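Local coordinates for protein CysE, serine acetyltransferase (Brucella abortus, PDB 4HZD) that probably transfers the acetyl group of acetyl-coenzyme A to L-serine, giving the O-acetylserine used in cysteine biosynthesis, at residues A[217-222]-A[235-240]. Residues are numbered along the deposited sequence; the frame is centred on the assembly and turned at random.
Sequences KILGNI and VVLKSV. With COA (coenzyme A), chain C.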
loop_
_atom_site.group_PDB
_atom_site.type_symbol
_atom_site.label_atom_id
_atom_site.label_comp_id
_atom_site.label_asym_id
_atom_site.label_seq_id
_atom_site.Cartn_x
_atom_site.Cartn_y
_atom_site.Cartn_z
ATOM N N LYS A 217 6.471 -24.671 -28.838
ATOM C CA LYS A 217 7.064 -23.512 -29.504
ATOM C C LYS A 217 6.692 -23.514 -30.978
ATOM O O LYS A 217 6.993 -24.490 -31.700
ATOM C CB LYS A 217 8.603 -23.487 -29.387
ATOM C CG LYS A 217 9.180 -24.234 -28.197
ATOM C CD LYS A 217 9.183 -23.407 -26.935
ATOM C CE LYS A 217 9.539 -24.305 -25.754
ATOM N NZ LYS A 217 8.634 -24.010 -24.608
ATOM N N ILE A 218 6.055 -22.439 -31.440
ATOM C CA ILE A 218 5.680 -22.298 -32.839
ATOM C C ILE A 218 6.486 -21.084 -33.334
ATOM O O ILE A 218 6.345 -19.958 -32.799
ATOM C CB ILE A 218 4.164 -22.160 -33.017
ATOM C CG1 ILE A 218 3.450 -23.348 -32.339
ATOM C CG2 ILE A 218 3.792 -22.088 -34.489
ATOM C CD1 ILE A 218 1.935 -23.264 -32.320
ATOM N N LEU A 219 7.397 -21.316 -34.294
ATOM C CA LEU A 219 8.441 -20.300 -34.591
ATOM C C LEU A 219 8.515 -19.952 -36.051
ATOM O O LEU A 219 8.725 -20.836 -36.868
ATOM C CB LEU A 219 9.825 -20.752 -34.142
ATOM C CG LEU A 219 9.973 -21.275 -32.718
ATOM C CD1 LEU A 219 11.381 -21.819 -32.549
ATOM C CD2 LEU A 219 9.664 -20.158 -31.725
ATOM N N GLY A 220 8.376 -18.662 -36.364
ATOM C CA GLY A 220 8.444 -18.176 -37.749
ATOM C C GLY A 220 7.113 -17.634 -38.230
ATOM O O GLY A 220 6.090 -17.802 -37.573
ATOM N N ASN A 221 7.147 -16.966 -39.371
ATOM C CA ASN A 221 5.950 -16.596 -40.105
ATOM C C ASN A 221 5.344 -17.835 -40.813
ATOM O O ASN A 221 5.431 -17.993 -42.037
ATOM C CB ASN A 221 6.269 -15.483 -41.096
ATOM C CG ASN A 221 5.037 -14.936 -41.749
ATOM O OD1 ASN A 221 3.929 -15.158 -41.271
ATOM N ND2 ASN A 221 5.211 -14.227 -42.856
ATOM N N ILE A 222 4.756 -18.712 -40.004
ATOM C CA ILE A 222 4.200 -19.965 -40.463
ATOM C C ILE A 222 2.733 -19.974 -40.057
ATOM O O ILE A 222 2.300 -19.185 -39.208
ATOM C CB ILE A 222 4.982 -21.207 -39.920
ATOM C CG1 ILE A 222 4.943 -21.301 -38.375
ATOM C CG2 ILE A 222 6.430 -21.216 -40.446
ATOM C CD1 ILE A 222 5.571 -22.562 -37.787
ATOM N N VAL A 235 7.919 -28.687 -31.116
ATOM C CA VAL A 235 8.568 -27.523 -31.749
ATOM C C VAL A 235 8.176 -27.450 -33.232
ATOM O O VAL A 235 8.462 -28.355 -34.010
ATOM C CB VAL A 235 10.096 -27.507 -31.580
ATOM C CG1 VAL A 235 10.682 -26.284 -32.264
ATOM C CG2 VAL A 235 10.470 -27.514 -30.104
ATOM N N VAL A 236 7.514 -26.368 -33.605
ATOM C CA VAL A 236 6.825 -26.274 -34.881
ATOM C C VAL A 236 7.505 -25.220 -35.731
ATOM O O VAL A 236 7.524 -24.023 -35.377
ATOM C CB VAL A 236 5.319 -25.996 -34.690
ATOM C CG1 VAL A 236 4.600 -25.964 -36.017
ATOM C CG2 VAL A 236 4.701 -27.073 -33.798
ATOM N N LEU A 237 8.092 -25.679 -36.832
ATOM C CA LEU A 237 8.959 -24.840 -37.658
ATOM C C LEU A 237 8.458 -24.704 -39.083
ATOM O O LEU A 237 8.989 -23.908 -39.845
ATOM C CB LEU A 237 10.420 -25.354 -37.649
ATOM C CG LEU A 237 11.111 -25.564 -36.290
ATOM C CD1 LEU A 237 12.434 -26.281 -36.518
ATOM C CD2 LEU A 237 11.320 -24.257 -35.514
ATOM N N LYS A 238 7.430 -25.475 -39.434
ATOM C CA LYS A 238 6.857 -25.436 -40.778
ATOM C C LYS A 238 5.356 -25.315 -40.663
ATOM O O LYS A 238 4.798 -25.765 -39.651
ATOM C CB LYS A 238 7.268 -26.695 -41.568
ATOM C CG LYS A 238 8.787 -26.861 -41.625
ATOM C CD LYS A 238 9.331 -26.949 -43.049
ATOM C CE LYS A 238 9.888 -28.325 -43.335
ATOM N NZ LYS A 238 8.964 -29.331 -42.732
ATOM N N SER A 239 4.708 -24.700 -41.667
ATOM C CA SER A 239 3.252 -24.509 -41.642
ATOM C C SER A 239 2.506 -25.832 -41.448
ATOM O O SER A 239 2.917 -26.866 -41.964
ATOM C CB SER A 239 2.739 -23.791 -42.887
ATOM O OG SER A 239 3.154 -22.423 -42.930
ATOM N N VAL A 240 1.432 -25.812 -40.665
ATOM C CA VAL A 240 0.672 -27.023 -40.374
ATOM C C VAL A 240 -0.648 -26.952 -41.153
ATOM O O VAL A 240 -1.357 -25.967 -41.042
ATOM C CB VAL A 240 0.417 -27.173 -38.856
ATOM C CG1 VAL A 240 -0.475 -28.367 -38.571
ATOM C CG2 VAL A 240 1.738 -27.290 -38.079
HETATM N N1A COA C . 14.229 -28.295 -32.727
HETATM C C2A COA C . 14.499 -29.397 -33.462
HETATM N N3A COA C . 15.086 -29.349 -34.678
HETATM C C4A COA C . 15.422 -28.154 -35.243
HETATM C C5A COA C . 15.146 -26.905 -34.512
HETATM C C6A COA C . 14.510 -27.044 -33.172
HETATM N N6A COA C . 14.216 -25.960 -32.407
HETATM N N7A COA C . 15.584 -25.902 -35.306
HETATM C C8A COA C . 16.097 -26.453 -36.440
HETATM N N9A COA C . 15.993 -27.795 -36.395
HETATM C C1B COA C . 16.418 -28.783 -37.423
HETATM C C2B COA C . 15.533 -28.737 -38.661
HETATM O O2B COA C . 14.348 -29.513 -38.481
HETATM C C3B COA C . 16.450 -29.313 -39.724
HETATM O O3B COA C . 16.345 -30.751 -39.752
HETATM P P3B COA C . 16.260 -31.600 -41.135
HETATM O O7A COA C . 17.425 -31.042 -41.933
HETATM O O8A COA C . 14.890 -31.289 -41.704
HETATM O O9A COA C . 16.399 -33.051 -40.713
HETATM C C4B COA C . 17.849 -28.876 -39.274
HETATM O O4B COA C . 17.758 -28.570 -37.875
HETATM C C5B COA C . 18.347 -27.639 -40.019
HETATM O O5B COA C . 17.474 -26.538 -39.749
HETATM P P1A COA C . 17.884 -25.005 -40.048
HETATM O O1A COA C . 16.656 -24.161 -39.777
HETATM O O2A COA C . 18.556 -24.948 -41.408
HETATM O O3A COA C . 19.009 -24.721 -38.912
HETATM P P2A COA C . 19.344 -23.266 -38.280
HETATM O O4A COA C . 19.134 -22.233 -39.359
HETATM O O5A COA C . 20.683 -23.335 -37.574
HETATM O O6A COA C . 18.188 -23.082 -37.155
HETATM C CBP COA C . 17.752 -22.124 -34.909
HETATM C CCP COA C . 18.019 -21.873 -36.397
HETATM C CDP COA C . 17.874 -23.609 -34.603
HETATM C CEP COA C . 18.823 -21.358 -34.126
HETATM C CAP COA C . 16.325 -21.608 -34.575
HETATM O OAP COA C . 15.316 -22.219 -35.410
HETATM C C9P COA C . 15.901 -21.764 -33.125
HETATM O O9P COA C . 15.132 -22.658 -32.778
HETATM N N8P COA C . 16.414 -20.867 -32.280
HETATM C C7P COA C . 15.693 -20.308 -31.159
HETATM C C6P COA C . 14.886 -19.065 -31.527
HETATM C C5P COA C . 13.875 -18.779 -30.438
HETATM O O5P COA C . 13.912 -19.400 -29.383
HETATM N N4P COA C . 12.975 -17.821 -30.726
HETATM C C3P COA C . 11.799 -17.482 -29.942
HETATM C C2P COA C . 11.267 -16.100 -30.314
HETATM S S1P COA C . 10.144 -15.528 -29.019
#
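Two successive coils of the left-handed beta-helix meet where strand 217-219 pairs with strand 235-236, and the parallel register puts Lys217 beside Val235 and Ile218 beside Val236. Two nearly straight hydrogen bonds join them, Val236 N to Lys217 O at 2.7 Å and Leu219 N to Val236 O at 2.9 Å, so Val236 uses both its backbone groups on the neighbouring coil.

On the inner face, Ile218 and Val236 point the same way, CG1 of Ile218 lying 4.0 Å from CB of Val236, and both side chains reach Ile230 of another wall. The outward-facing side chains, Val235 and Leu219, with Leu237 just beyond its strand, meet coenzyme A. Leu219 and Leu237 run side by side, CD1 of Leu219 3.8 Å from CD2 of Leu237. The other methyl, Leu237 CD1, packs over one face of the adenine, 3.4 Å from C5A, and Val235 CG1 lies on the same side, 3.6 Å from N6A. Ala232 of a second subunit packs on Val235 and accepts a hydrogen bond from coenzyme A through its carbonyl.

Past the strands, Ile222 has CG1 between its backbone N and carbonyl carbon (chi1 62°), which with an extended chi2 sends CD1 across to Val236 O at 3.4 Å and near Val236 CG1. Ser239 OG, hydrogen-bonded to Gln223 N, sits beside Ile222 CB. The stacked pairs Lys217/Val235, Ile218/Val236 and Leu219/Leu237 are characteristic of hexapeptide-repeat acyltransferases, whose coenzyme A sites lie between neighbouring subunits.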